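Local coordinates for protein acetyltransferase (Agrobacterium tumefaciens str. C58, PDB 2G3A) that transfers the acetyl group of acetyl coenzyme A to acceptor substrates, preferring glucosamine 6-phosphate or dopamine, and releases CoA and the acetylated product, at residues A[76-81]-A[95-100]; A[50-55]-A[69-74]; A[112-117]-A[146-151]. One frame throughout, in Å; residues are numbered along the deposited sequence.

Overall arrangement
All three contacts involve the mixed six-stranded sheet of the GNAT acetyltransferase fold: two pair its strands and one packs a helix on it. Along the chain they come in the order 2, 1, 3. Interaction 2 pairs strands 50-57 and 63-72; interaction 1 sets helix 92-106 against strand 75-82, next in the sheet; interaction 3 pairs strand 111-116, the following neighbour, with strand 145-151. The centre of interaction 1 is about 9 Å from that of interaction 2 and about 11 Å from that of interaction 3, whereas the centres of interactions 2 and 3 are about 15 Å apart, and the two do not touch. Interaction 1 thus occupies the middle, near the probable CoA site, and all three reach the second subunit.

Interaction 1 (A[76-81]-A[95-100]); sequences LYVQLL and KLLAMA
L81 and L97 meet through different first torsions: in L81, CG stands anti to the backbone N (chi1 -164°), while in L97 it stands anti to the carbonyl carbon (chi1 -67°). The two side chains then cross at about a right angle, with L81 CD1 lying 3.8 Å from L97 CD2 and nearly as close to L97 CG. The other branch of L81 serves a different partner: its CD2 is 3.8 Å from L96 CD1, and its CG also approaches that methyl. L81 therefore divides its fork between two successive leucines of the helix. Further back along the strand, V78 CG2 makes a looser contact of 4.3 Å with L97 CD2, and L76 CD2 reaches A100 CB at 3.9 Å, next to the carbonyl oxygen of the same alanine. The small A100 side chain thus faces a leucine, and the three inward-facing strand residues all find a helix partner.

The strand and helix axes pass 10.7 Å apart and run in nearly opposite senses, as in a beta-alpha-beta crossover, whose second strand is 111-116. Q79 and L80 both face V68 in a classic beta bulge just before L81. L81, with F82 and V83, probably contributes to CoA binding, and L97 also packs on Y125, another probable CoA residue. With no hydrogen bond across it, the contact rests on apolar side-chain packing, mainly of methyl groups: it is a buried layer joining the helix to the strand whose end contributes to the probable CoA site.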
ATOM      1  N   LEU A  76       7.023   2.231  10.931  1.00 22.76           N
ATOM      2  CA  LEU A  76       5.836   1.384  11.017  1.00 22.91           C
ATOM      3  C   LEU A  76       4.777   1.807   9.995  1.00 23.25           C
ATOM      4  O   LEU A  76       4.428   2.989   9.900  1.00 22.62           O
ATOM      5  CB  LEU A  76       5.228   1.459  12.425  1.00 22.40           C
ATOM      6  CG  LEU A  76       3.820   0.878  12.608  1.00 20.72           C
ATOM      7  CD1 LEU A  76       3.780  -0.632  12.418  1.00 24.54           C
ATOM      8  CD2 LEU A  76       3.234   1.268  13.983  1.00 21.89           C
ATOM      9  N   TYR A  77       4.307   0.844   9.209  1.00 22.49           N
ATOM     10  CA  TYR A  77       3.144   1.051   8.335  1.00 22.33           C
ATOM     11  C   TYR A  77       2.013   0.197   8.889  1.00 23.27           C
ATOM     12  O   TYR A  77       2.172  -1.022   9.069  1.00 22.61           O
ATOM     13  CB  TYR A  77       3.421   0.670   6.867  1.00 21.33           C
ATOM     14  CG  TYR A  77       2.170   0.830   5.984  1.00 25.51           C
ATOM     15  CD1 TYR A  77       1.477   2.032   5.961  1.00 25.28           C
ATOM     16  CD2 TYR A  77       1.654  -0.246   5.225  1.00 28.92           C
ATOM     17  CE1 TYR A  77       0.316   2.198   5.184  1.00 28.00           C
ATOM     18  CE2 TYR A  77       0.474  -0.089   4.440  1.00 30.01           C
ATOM     19  CZ  TYR A  77      -0.182   1.141   4.434  1.00 31.10           C
ATOM     20  OH  TYR A  77      -1.335   1.354   3.676  1.00 25.29           O
ATOM     21  N   VAL A  78       0.889   0.842   9.187  1.00 23.52           N
ATOM     22  CA  VAL A  78      -0.322   0.136   9.581  1.00 23.60           C
ATOM     23  C   VAL A  78      -1.152  -0.057   8.316  1.00 25.94           C
ATOM     24  O   VAL A  78      -1.603   0.917   7.704  1.00 24.12           O
ATOM     25  CB  VAL A  78      -1.125   0.902  10.668  1.00 22.09           C
ATOM     26  CG1 VAL A  78      -2.484   0.225  10.941  1.00 23.18           C
ATOM     27  CG2 VAL A  78      -0.306   1.029  11.958  1.00 20.60           C
ATOM     28  N   GLN A  79      -1.327  -1.317   7.917  1.00 23.37           N
ATOM     29  CA  GLN A  79      -2.043  -1.648   6.685  1.00 26.05           C
ATOM     30  C   GLN A  79      -3.554  -1.841   6.883  1.00 28.32           C
ATOM     31  O   GLN A  79      -4.369  -1.336   6.090  1.00 29.09           O
ATOM     32  CB  GLN A  79      -1.452  -2.922   6.061  1.00 26.61           C
ATOM     33  CG  GLN A  79      -2.048  -3.283   4.703  1.00 33.73           C
ATOM     34  CD  GLN A  79      -1.885  -4.762   4.372  1.00 45.38           C
ATOM     35  OE1 GLN A  79      -1.017  -5.449   4.926  1.00 51.15           O
ATOM     36  NE2 GLN A  79      -2.723  -5.260   3.469  1.00 42.47           N
ATOM     37  N   LEU A  80      -3.930  -2.582   7.924  1.00 26.01           N
ATOM     38  CA  LEU A  80      -5.338  -2.844   8.187  1.00 24.99           C
ATOM     39  C   LEU A  80      -5.597  -2.685   9.662  1.00 24.59           C
ATOM     40  O   LEU A  80      -4.761  -3.057  10.472  1.00 23.40           O
ATOM     41  CB  LEU A  80      -5.733  -4.275   7.790  1.00 24.96           C
ATOM     42  CG  LEU A  80      -5.409  -4.859   6.408  1.00 27.15           C
ATOM     43  CD1 LEU A  80      -5.591  -6.372   6.451  1.00 23.76           C
ATOM     44  CD2 LEU A  80      -6.290  -4.264   5.329  1.00 32.15           C
ATOM     45  N   LEU A  81      -6.775  -2.167   9.998  1.00 23.05           N
ATOM     46  CA  LEU A  81      -7.231  -2.113  11.376  1.00 23.30           C
ATOM     47  C   LEU A  81      -8.720  -2.300  11.382  1.00 24.22           C
ATOM     48  O   LEU A  81      -9.444  -1.530  10.737  1.00 24.97           O
ATOM     49  CB  LEU A  81      -6.872  -0.769  12.015  1.00 25.12           C
ATOM     50  CG  LEU A  81      -6.914  -0.633  13.542  1.00 26.53           C
ATOM     51  CD1 LEU A  81      -6.068   0.545  13.993  1.00 31.64           C
ATOM     52  CD2 LEU A  81      -8.346  -0.505  14.102  1.00 27.75           C
ATOM     53  N   LYS A  95      -6.072   1.549  21.209  1.00 23.71           N
ATOM     54  CA  LYS A  95      -5.314   0.532  21.936  1.00 22.93           C
ATOM     55  C   LYS A  95      -4.435  -0.268  20.983  1.00 23.57           C
ATOM     56  O   LYS A  95      -3.286  -0.568  21.302  1.00 21.18           O
ATOM     57  CB  LYS A  95      -6.245  -0.399  22.720  1.00 23.58           C
ATOM     58  CG  LYS A  95      -5.514  -1.540  23.444  1.00 20.71           C
ATOM     59  CD  LYS A  95      -6.430  -2.253  24.424  1.00 24.70           C
ATOM     60  CE  LYS A  95      -5.665  -3.296  25.247  1.00 27.37           C
ATOM     61  NZ  LYS A  95      -6.572  -3.925  26.252  1.00 31.31           N
ATOM     62  N   LEU A  96      -4.996  -0.639  19.833  1.00 22.37           N
ATOM     63  CA  LEU A  96      -4.247  -1.342  18.796  1.00 22.56           C
ATOM     64  C   LEU A  96      -3.108  -0.480  18.280  1.00 20.99           C
ATOM     65  O   LEU A  96      -1.990  -0.964  18.140  1.00 21.82           O
ATOM     66  CB  LEU A  96      -5.167  -1.763  17.636  1.00 21.40           C
ATOM     67  CG  LEU A  96      -6.231  -2.821  17.961  1.00 18.99           C
ATOM     68  CD1 LEU A  96      -7.278  -2.845  16.878  1.00 18.51           C
ATOM     69  CD2 LEU A  96      -5.619  -4.208  18.159  1.00 22.02           C
ATOM     70  N   LEU A  97      -3.385   0.803  18.032  1.00 21.18           N
ATOM     71  CA  LEU A  97      -2.327   1.722  17.596  1.00 22.05           C
ATOM     72  C   LEU A  97      -1.222   1.885  18.648  1.00 24.37           C
ATOM     73  O   LEU A  97      -0.037   1.972  18.314  1.00 24.26           O
ATOM     74  CB  LEU A  97      -2.915   3.082  17.241  1.00 20.72           C
ATOM     75  CG  LEU A  97      -3.836   3.080  16.005  1.00 19.43           C
ATOM     76  CD1 LEU A  97      -4.564   4.416  15.934  1.00 25.66           C
ATOM     77  CD2 LEU A  97      -3.026   2.792  14.710  1.00 24.04           C
ATOM     78  N   ALA A  98      -1.621   1.952  19.915  1.00 24.44           N
ATOM     79  CA  ALA A  98      -0.663   2.067  21.018  1.00 21.56           C
ATOM     80  C   ALA A  98       0.205   0.813  21.164  1.00 21.74           C
ATOM     81  O   ALA A  98       1.421   0.908  21.405  1.00 21.10           O
ATOM     82  CB  ALA A  98      -1.396   2.397  22.333  1.00 21.74           C
HETATM   83  N   MSE A  99      -0.391  -0.361  20.976  1.00 23.02           N
HETATM   84  CA  MSE A  99       0.386  -1.608  21.029  1.00 26.11           C
HETATM   85  C   MSE A  99       1.381  -1.716  19.873  1.00 22.93           C
HETATM   86  O   MSE A  99       2.528  -2.152  20.059  1.00 21.37           O
HETATM   87  CB  MSE A  99      -0.536  -2.818  21.031  1.00 25.47           C
HETATM   88  CG  MSE A  99      -1.382  -2.927  22.288  1.00 28.86           C
HETATM   89 SE   MSE A  99      -2.504  -4.510  22.209  1.00 40.17          SE
HETATM   90  CE  MSE A  99      -1.127  -5.917  21.999  1.00 25.91           C
ATOM     91  N   ALA A 100       0.943  -1.309  18.683  1.00 23.47           N
ATOM     92  CA  ALA A 100       1.812  -1.266  17.497  1.00 21.01           C
ATOM     93  C   ALA A 100       2.949  -0.255  17.670  1.00 21.88           C
ATOM     94  O   ALA A 100       4.102  -0.554  17.355  1.00 25.31           O
ATOM     95  CB  ALA A 100       0.984  -0.944  16.242  1.00 20.79           C
TER

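Interaction 2 (A[50-55]-A[69-74]); sequences RDLNIT and GHTARG
T71 lies across the strand pair from R50 and L52, and its side chain forks at CB. One branch, OG1, is placed between the backbone N and the carbonyl carbon (chi1 57°), where it comes 3.6 Å from R50 O and 4.0 Å from R50 CB; its hydrogen bond, however, is with R107 NH1. The other branch, CG2, ends 4.2 Å from L52 CD1, the two side chains lying aslant. L52 continues from there onto L76 and A100, so the methyl end of T71 borders the core.

Beneath these side chains the antiparallel backbones bond in two pairs. R50 and T71 each donate their N-H to the other's carbonyl oxygen, with T71 N to R50 O at 3.0 Å; L52 and G69 do likewise. In the second pair L52 N sits well above the plane of the G69 carbonyl, and G69 N to L52 O is bent to 130° at the hydrogen. D51 and H70 form the non-hydrogen-bonded pair between them.

R50 NE reaches D22 of the second subunit in a salt bridge. R107 also bonds D51 O and, weakly, R50 O. The R107 guanidinium thus links both strands of the hairpin, and its positive charge would probably polarise the carbonyls and hydroxyl it touches.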
ATOM      1  N   ARG A  50       9.699  -6.565   8.637  1.00 26.25           N
ATOM      2  CA  ARG A  50       9.282  -7.481   9.676  1.00 24.63           C
ATOM      3  C   ARG A  50       7.818  -7.245   9.997  1.00 26.82           C
ATOM      4  O   ARG A  50       7.417  -6.131  10.336  1.00 27.06           O
ATOM      5  CB  ARG A  50      10.147  -7.279  10.917  1.00 24.11           C
ATOM      6  CG  ARG A  50       9.887  -8.245  12.053  1.00 24.55           C
ATOM      7  CD  ARG A  50      10.854  -7.943  13.184  1.00 25.89           C
ATOM      8  NE  ARG A  50      10.575  -8.700  14.398  1.00 31.14           N
ATOM      9  CZ  ARG A  50      11.035  -8.379  15.605  1.00 31.82           C
ATOM     10  NH1 ARG A  50      11.795  -7.304  15.773  1.00 29.64           N
ATOM     11  NH2 ARG A  50      10.738  -9.136  16.647  1.00 33.20           N
ATOM     12  N   ASP A  51       7.015  -8.296   9.887  1.00 26.44           N
ATOM     13  CA  ASP A  51       5.582  -8.176  10.138  1.00 27.89           C
ATOM     14  C   ASP A  51       5.292  -7.706  11.558  1.00 26.51           C
ATOM     15  O   ASP A  51       6.080  -7.930  12.479  1.00 23.43           O
ATOM     16  CB  ASP A  51       4.892  -9.515   9.889  1.00 28.95           C
ATOM     17  CG  ASP A  51       4.990  -9.950   8.441  1.00 35.61           C
ATOM     18  OD1 ASP A  51       4.699  -9.125   7.548  1.00 37.74           O
ATOM     19  OD2 ASP A  51       5.372 -11.109   8.194  1.00 41.89           O
ATOM     20  N   LEU A  52       4.152  -7.040  11.716  1.00 26.33           N
ATOM     21  CA  LEU A  52       3.680  -6.608  13.019  1.00 26.99           C
ATOM     22  C   LEU A  52       2.149  -6.703  13.013  1.00 29.66           C
ATOM     23  O   LEU A  52       1.457  -5.847  12.441  1.00 29.17           O
ATOM     24  CB  LEU A  52       4.160  -5.170  13.330  1.00 26.20           C
ATOM     25  CG  LEU A  52       4.070  -4.700  14.793  1.00 28.49           C
ATOM     26  CD1 LEU A  52       4.838  -3.399  15.012  1.00 29.23           C
ATOM     27  CD2 LEU A  52       2.598  -4.566  15.275  1.00 26.61           C
ATOM     28  N   ASN A  53       1.626  -7.761  13.630  1.00 30.88           N
ATOM     29  CA  ASN A  53       0.187  -7.967  13.705  1.00 29.99           C
ATOM     30  C   ASN A  53      -0.284  -8.039  15.154  1.00 29.26           C
ATOM     31  O   ASN A  53       0.453  -8.473  16.044  1.00 29.01           O
ATOM     32  CB  ASN A  53      -0.213  -9.264  13.000  1.00 33.26           C
ATOM     33  CG  ASN A  53       0.237  -9.322  11.550  1.00 37.77           C
ATOM     34  OD1 ASN A  53       0.216  -8.320  10.829  1.00 39.35           O
ATOM     35  ND2 ASN A  53       0.627 -10.513  11.112  1.00 40.67           N
ATOM     36  N   ILE A  54      -1.518  -7.608  15.380  1.00 26.36           N
ATOM     37  CA  ILE A  54      -2.162  -7.764  16.664  1.00 25.80           C
ATOM     38  C   ILE A  54      -3.532  -8.336  16.359  1.00 26.40           C
ATOM     39  O   ILE A  54      -4.331  -7.716  15.646  1.00 26.05           O
ATOM     40  CB  ILE A  54      -2.294  -6.444  17.428  1.00 27.68           C
ATOM     41  CG1 ILE A  54      -0.913  -5.863  17.731  1.00 28.01           C
ATOM     42  CG2 ILE A  54      -3.083  -6.651  18.734  1.00 27.39           C
ATOM     43  CD1 ILE A  54      -0.881  -4.372  17.738  1.00 26.51           C
ATOM     44  N   THR A  55      -3.788  -9.531  16.878  1.00 24.33           N
ATOM     45  CA  THR A  55      -5.091 -10.142  16.718  1.00 25.18           C
ATOM     46  C   THR A  55      -5.886  -9.997  18.003  1.00 24.74           C
ATOM     47  O   THR A  55      -5.350 -10.124  19.103  1.00 25.48           O
ATOM     48  CB  THR A  55      -5.007 -11.628  16.305  1.00 24.81           C
ATOM     49  OG1 THR A  55      -4.022 -12.297  17.101  1.00 29.11           O
ATOM     50  CG2 THR A  55      -4.629 -11.752  14.827  1.00 27.88           C
ATOM     51  N   GLY A  69       0.218  -4.900  10.022  1.00 24.23           N
ATOM     52  CA  GLY A  69       1.194  -3.951   9.499  1.00 25.12           C
ATOM     53  C   GLY A  69       2.586  -4.513   9.428  1.00 24.85           C
ATOM     54  O   GLY A  69       2.779  -5.723   9.452  1.00 21.26           O
ATOM     55  N   HIS A  70       3.570  -3.631   9.327  1.00 24.62           N
ATOM     56  CA  HIS A  70       4.966  -4.072   9.321  1.00 25.65           C
ATOM     57  C   HIS A  70       5.896  -2.897   9.562  1.00 25.27           C
ATOM     58  O   HIS A  70       5.521  -1.745   9.363  1.00 25.26           O
ATOM     59  CB  HIS A  70       5.340  -4.762   8.000  1.00 26.95           C
ATOM     60  CG  HIS A  70       5.337  -3.845   6.814  1.00 26.37           C
ATOM     61  ND1 HIS A  70       4.252  -3.719   5.975  1.00 28.22           N
ATOM     62  CD2 HIS A  70       6.294  -3.026   6.319  1.00 26.64           C
ATOM     63  CE1 HIS A  70       4.536  -2.853   5.020  1.00 32.63           C
ATOM     64  NE2 HIS A  70       5.769  -2.418   5.207  1.00 29.87           N
ATOM     65  N   THR A  71       7.116  -3.200   9.983  1.00 24.30           N
ATOM     66  CA  THR A  71       8.136  -2.172  10.070  1.00 23.01           C
ATOM     67  C   THR A  71       9.184  -2.432   8.990  1.00 21.04           C
ATOM     68  O   THR A  71       9.536  -3.581   8.732  1.00 21.43           O
ATOM     69  CB  THR A  71       8.788  -2.146  11.454  1.00 22.99           C
ATOM     70  OG1 THR A  71       9.324  -3.443  11.738  1.00 21.59           O
ATOM     71  CG2 THR A  71       7.743  -1.787  12.517  1.00 22.10           C
ATOM     72  N   ALA A  72       9.648  -1.360   8.347  1.00 20.52           N
ATOM     73  CA  ALA A  72      10.717  -1.433   7.343  1.00 20.73           C
ATOM     74  C   ALA A  72      11.400  -0.080   7.254  1.00 22.63           C
ATOM     75  O   ALA A  72      10.720   0.959   7.284  1.00 20.41           O
ATOM     76  CB  ALA A  72      10.139  -1.815   5.987  1.00 22.34           C
ATOM     77  N   ARG A  73      12.728  -0.079   7.146  1.00 24.10           N
ATOM     78  CA  ARG A  73      13.485   1.170   6.932  1.00 24.89           C
ATOM     79  C   ARG A  73      13.143   2.252   7.976  1.00 24.31           C
ATOM     80  O   ARG A  73      13.062   3.452   7.672  1.00 25.04           O
ATOM     81  CB  ARG A  73      13.287   1.670   5.493  1.00 25.12           C
ATOM     82  CG  ARG A  73      13.753   0.644   4.461  1.00 25.58           C
ATOM     83  CD  ARG A  73      13.630   1.116   3.020  1.00 26.49           C
ATOM     84  NE  ARG A  73      14.088   0.085   2.084  1.00 23.44           N
ATOM     85  CZ  ARG A  73      15.364  -0.216   1.863  1.00 25.90           C
ATOM     86  NH1 ARG A  73      16.336   0.416   2.521  1.00 24.92           N
ATOM     87  NH2 ARG A  73      15.669  -1.177   1.002  1.00 23.95           N
ATOM     88  N   GLY A  74      12.935   1.800   9.208  1.00 24.98           N
ATOM     89  CA  GLY A  74      12.769   2.690  10.355  1.00 25.46           C
ATOM     90  C   GLY A  74      11.356   3.163  10.624  1.00 23.58           C
ATOM     91  O   GLY A  74      11.145   3.952  11.539  1.00 23.45           O
TER

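Interaction 3 (A[112-117]-A[146-151]); sequences AYIDTM and TWLEKR
The indole of W147 carries D115 CB over one face, 3.9 Å from the centroid of its five-membered ring and 26° off the ring normal, a CH-pi contact in which CB lies nearest W147 CD1. At the indole edge, in the ring plane, sits a water that accepts a weak bond from W147 NE1 and donates to D115 OD2 at 2.7 Å. The D115 carboxylate is turned 63° from the ring plane; its CG is placed between the backbone N and the carbonyl carbon (chi1 51°), and OD2 is also hydrogen-bonded to Y77 OH, its strongest polar partner. Further along strand 145-151, the R151 guanidinium has E149 OE2 at its edge, in plane, while R151 NH1 forms a salt bridge with E149 OE1 at 3.0 Å.

The backbones run antiparallel and are joined by six hydrogen bonds, two in each of the pairs A112 with K150, I114 with L148 and T116 with T146. A112 N to K150 O is the shortest, at 2.7 Å. Between these rungs, CA-H...O contacts such as D115 CA to T146 O, at 3.1 Å, fill in between the N-H...O bonds. On the face opposite W147, I114 CG2 packs 3.9 Å from L148 CB. At the far end of this face, a second water donates to T116 O and is also hydrogen-bonded to T146 OG1, at 2.6 Å.

Strand 111-116 is flanked by strand 75-82 on its other side, where Y113 meets the ring of Y77, and strand 145-151 by strand 131-136. Helix 119-128 covers the I114 and L148 face through Y125 and L122, whereas on the W147 face the ring meets W147 of the second subunit.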
ATOM      1  N   ALA A 112       5.593   6.300  12.432  1.00 19.71           N
ATOM      2  CA  ALA A 112       4.554   5.423  11.862  1.00 19.48           C
ATOM      3  C   ALA A 112       3.844   6.172  10.761  1.00 20.59           C
ATOM      4  O   ALA A 112       3.757   7.403  10.783  1.00 21.39           O
ATOM      5  CB  ALA A 112       3.529   5.016  12.958  1.00 20.64           C
ATOM      6  N   TYR A 113       3.303   5.444   9.798  1.00 21.44           N
ATOM      7  CA  TYR A 113       2.352   6.073   8.891  1.00 22.70           C
ATOM      8  C   TYR A 113       1.156   5.185   8.603  1.00 23.76           C
ATOM      9  O   TYR A 113       1.169   3.970   8.848  1.00 22.32           O
ATOM     10  CB  TYR A 113       3.040   6.618   7.611  1.00 23.22           C
ATOM     11  CG  TYR A 113       3.548   5.558   6.653  1.00 24.66           C
ATOM     12  CD1 TYR A 113       2.921   5.353   5.419  1.00 28.17           C
ATOM     13  CD2 TYR A 113       4.678   4.786   6.957  1.00 27.29           C
ATOM     14  CE1 TYR A 113       3.389   4.381   4.525  1.00 27.04           C
ATOM     15  CE2 TYR A 113       5.160   3.831   6.069  1.00 30.79           C
ATOM     16  CZ  TYR A 113       4.514   3.635   4.855  1.00 31.62           C
ATOM     17  OH  TYR A 113       4.996   2.678   3.975  1.00 27.66           O
ATOM     18  N   ILE A 114       0.121   5.817   8.065  1.00 24.74           N
ATOM     19  CA  ILE A 114      -1.183   5.210   7.962  1.00 23.56           C
ATOM     20  C   ILE A 114      -1.986   5.918   6.875  1.00 24.15           C
ATOM     21  O   ILE A 114      -1.701   7.066   6.523  1.00 21.85           O
ATOM     22  CB  ILE A 114      -1.907   5.231   9.356  1.00 22.39           C
ATOM     23  CG1 ILE A 114      -3.030   4.201   9.424  1.00 22.14           C
ATOM     24  CG2 ILE A 114      -2.444   6.644   9.684  1.00 20.43           C
ATOM     25  CD1 ILE A 114      -3.439   3.843  10.901  1.00 24.54           C
ATOM     26  N   ASP A 115      -2.980   5.230   6.319  1.00 26.53           N
ATOM     27  CA  ASP A 115      -3.853   5.900   5.350  1.00 25.81           C
ATOM     28  C   ASP A 115      -5.300   5.450   5.504  1.00 25.90           C
ATOM     29  O   ASP A 115      -5.566   4.409   6.086  1.00 25.59           O
ATOM     30  CB  ASP A 115      -3.346   5.677   3.929  1.00 24.25           C
ATOM     31  CG  ASP A 115      -3.100   4.222   3.640  1.00 28.07           C
ATOM     32  OD1 ASP A 115      -4.082   3.484   3.566  1.00 35.07           O
ATOM     33  OD2 ASP A 115      -1.929   3.827   3.512  1.00 28.49           O
ATOM     34  N   THR A 116      -6.230   6.235   4.982  1.00 26.32           N
ATOM     35  CA  THR A 116      -7.650   5.935   5.181  1.00 26.58           C
ATOM     36  C   THR A 116      -8.555   6.700   4.225  1.00 27.21           C
ATOM     37  O   THR A 116      -8.215   7.803   3.793  1.00 25.35           O
ATOM     38  CB  THR A 116      -8.095   6.208   6.654  1.00 26.83           C
ATOM     39  OG1 THR A 116      -9.406   5.689   6.848  1.00 28.01           O
ATOM     40  CG2 THR A 116      -8.102   7.703   6.989  1.00 26.32           C
HETATM   41  N   MSE A 117      -9.703   6.109   3.910  1.00 24.77           N
HETATM   42  CA  MSE A 117     -10.785   6.825   3.225  1.00 28.43           C
HETATM   43  C   MSE A 117     -12.000   7.052   4.130  1.00 23.52           C
HETATM   44  O   MSE A 117     -13.017   7.577   3.696  1.00 22.69           O
HETATM   45  CB  MSE A 117     -11.222   6.054   1.990  1.00 28.11           C
HETATM   46  CG  MSE A 117     -12.070   4.831   2.340  1.00 33.29           C
HETATM   47 SE   MSE A 117     -12.562   3.810   0.749  1.00 46.95          SE
HETATM   48  CE  MSE A 117     -14.188   4.774   0.236  1.00 36.46           C
ATOM     49  N   THR A 146      -6.525   9.870   2.669  1.00 23.26           N
ATOM     50  CA  THR A 146      -5.618  10.743   3.431  1.00 22.08           C
ATOM     51  C   THR A 146      -4.484   9.891   3.970  1.00 23.67           C
ATOM     52  O   THR A 146      -4.727   8.768   4.442  1.00 23.58           O
ATOM     53  CB  THR A 146      -6.346  11.452   4.612  1.00 21.93           C
ATOM     54  OG1 THR A 146      -7.504  12.120   4.114  1.00 26.81           O
ATOM     55  CG2 THR A 146      -5.422  12.500   5.305  1.00 21.64           C
ATOM     56  N   TRP A 147      -3.249  10.404   3.856  1.00 21.04           N
ATOM     57  CA  TRP A 147      -2.071   9.759   4.438  1.00 21.44           C
ATOM     58  C   TRP A 147      -1.665  10.581   5.627  1.00 21.20           C
ATOM     59  O   TRP A 147      -1.731  11.836   5.610  1.00 18.72           O
ATOM     60  CB  TRP A 147      -0.903   9.686   3.433  1.00 19.61           C
ATOM     61  CG  TRP A 147      -1.115   8.647   2.329  1.00 24.83           C
ATOM     62  CD1 TRP A 147      -0.671   7.343   2.319  1.00 26.28           C
ATOM     63  CD2 TRP A 147      -1.832   8.836   1.097  1.00 20.03           C
ATOM     64  NE1 TRP A 147      -1.080   6.720   1.154  1.00 24.00           N
ATOM     65  CE2 TRP A 147      -1.790   7.617   0.393  1.00 23.83           C
ATOM     66  CE3 TRP A 147      -2.513   9.925   0.525  1.00 20.20           C
ATOM     67  CZ2 TRP A 147      -2.405   7.460  -0.859  1.00 22.88           C
ATOM     68  CZ3 TRP A 147      -3.119   9.765  -0.708  1.00 22.90           C
ATOM     69  CH2 TRP A 147      -3.045   8.539  -1.392  1.00 24.42           C
ATOM     70  N   LEU A 148      -1.243   9.885   6.677  1.00 19.87           N
ATOM     71  CA  LEU A 148      -0.836  10.553   7.904  1.00 17.08           C
ATOM     72  C   LEU A 148       0.463   9.965   8.440  1.00 20.28           C
ATOM     73  O   LEU A 148       0.754   8.792   8.202  1.00 20.27           O
ATOM     74  CB  LEU A 148      -1.943  10.423   8.989  1.00 17.92           C
ATOM     75  CG  LEU A 148      -3.321  10.979   8.633  1.00 19.12           C
ATOM     76  CD1 LEU A 148      -4.224   9.871   8.127  1.00 28.24           C
ATOM     77  CD2 LEU A 148      -3.979  11.671   9.842  1.00 22.07           C
ATOM     78  N   GLU A 149       1.228  10.767   9.182  1.00 20.64           N
ATOM     79  CA  GLU A 149       2.418  10.254   9.880  1.00 19.99           C
ATOM     80  C   GLU A 149       2.374  10.544  11.395  1.00 22.72           C
ATOM     81  O   GLU A 149       1.683  11.463  11.860  1.00 23.49           O
ATOM     82  CB  GLU A 149       3.693  10.886   9.300  1.00 20.02           C
ATOM     83  CG  GLU A 149       3.829  12.373   9.696  1.00 24.00           C
ATOM     84  CD  GLU A 149       5.050  13.079   9.113  1.00 28.84           C
ATOM     85  OE1 GLU A 149       5.898  12.410   8.488  1.00 32.33           O
ATOM     86  OE2 GLU A 149       5.148  14.316   9.287  1.00 40.78           O
ATOM     87  N   LYS A 150       3.167   9.785  12.141  1.00 22.19           N
ATOM     88  CA  LYS A 150       3.414  10.050  13.557  1.00 22.14           C
ATOM     89  C   LYS A 150       4.882   9.758  13.833  1.00 23.91           C
ATOM     90  O   LYS A 150       5.335   8.610  13.775  1.00 27.16           O
ATOM     91  CB  LYS A 150       2.503   9.217  14.472  1.00 19.31           C
ATOM     92  CG  LYS A 150       2.608   9.592  15.972  1.00 22.85           C
ATOM     93  CD  LYS A 150       1.447   8.921  16.741  1.00 23.22           C
ATOM     94  CE  LYS A 150       1.374   9.369  18.188  1.00 24.43           C
ATOM     95  NZ  LYS A 150       2.474   8.819  19.014  1.00 28.99           N
ATOM     96  N   ARG A 151       5.622  10.815  14.124  1.00 25.32           N
ATOM     97  CA  ARG A 151       7.042  10.685  14.385  1.00 29.12           C
ATOM     98  C   ARG A 151       7.233  10.421  15.867  1.00 28.82           C
ATOM     99  O   ARG A 151       6.580  11.048  16.703  1.00 27.15           O
ATOM    100  CB  ARG A 151       7.783  11.946  13.930  1.00 29.45           C
ATOM    101  CG  ARG A 151       7.377  12.416  12.544  1.00 32.72           C
ATOM    102  CD  ARG A 151       8.207  13.591  12.044  1.00 34.14           C
ATOM    103  NE  ARG A 151       9.477  13.130  11.487  1.00 50.03           N
ATOM    104  CZ  ARG A 151       9.691  12.835  10.205  1.00 47.50           C
ATOM    105  NH1 ARG A 151       8.732  12.968   9.283  1.00 49.39           N
ATOM    106  NH2 ARG A 151      10.888  12.403   9.842  1.00 47.76           N
TER
HETATM  107  O   HOH W   1       0.273   4.110   1.969  1.00 36.85           O
HETATM  108  O   HOH W   2      -9.579  10.526   4.186  1.00 24.92           O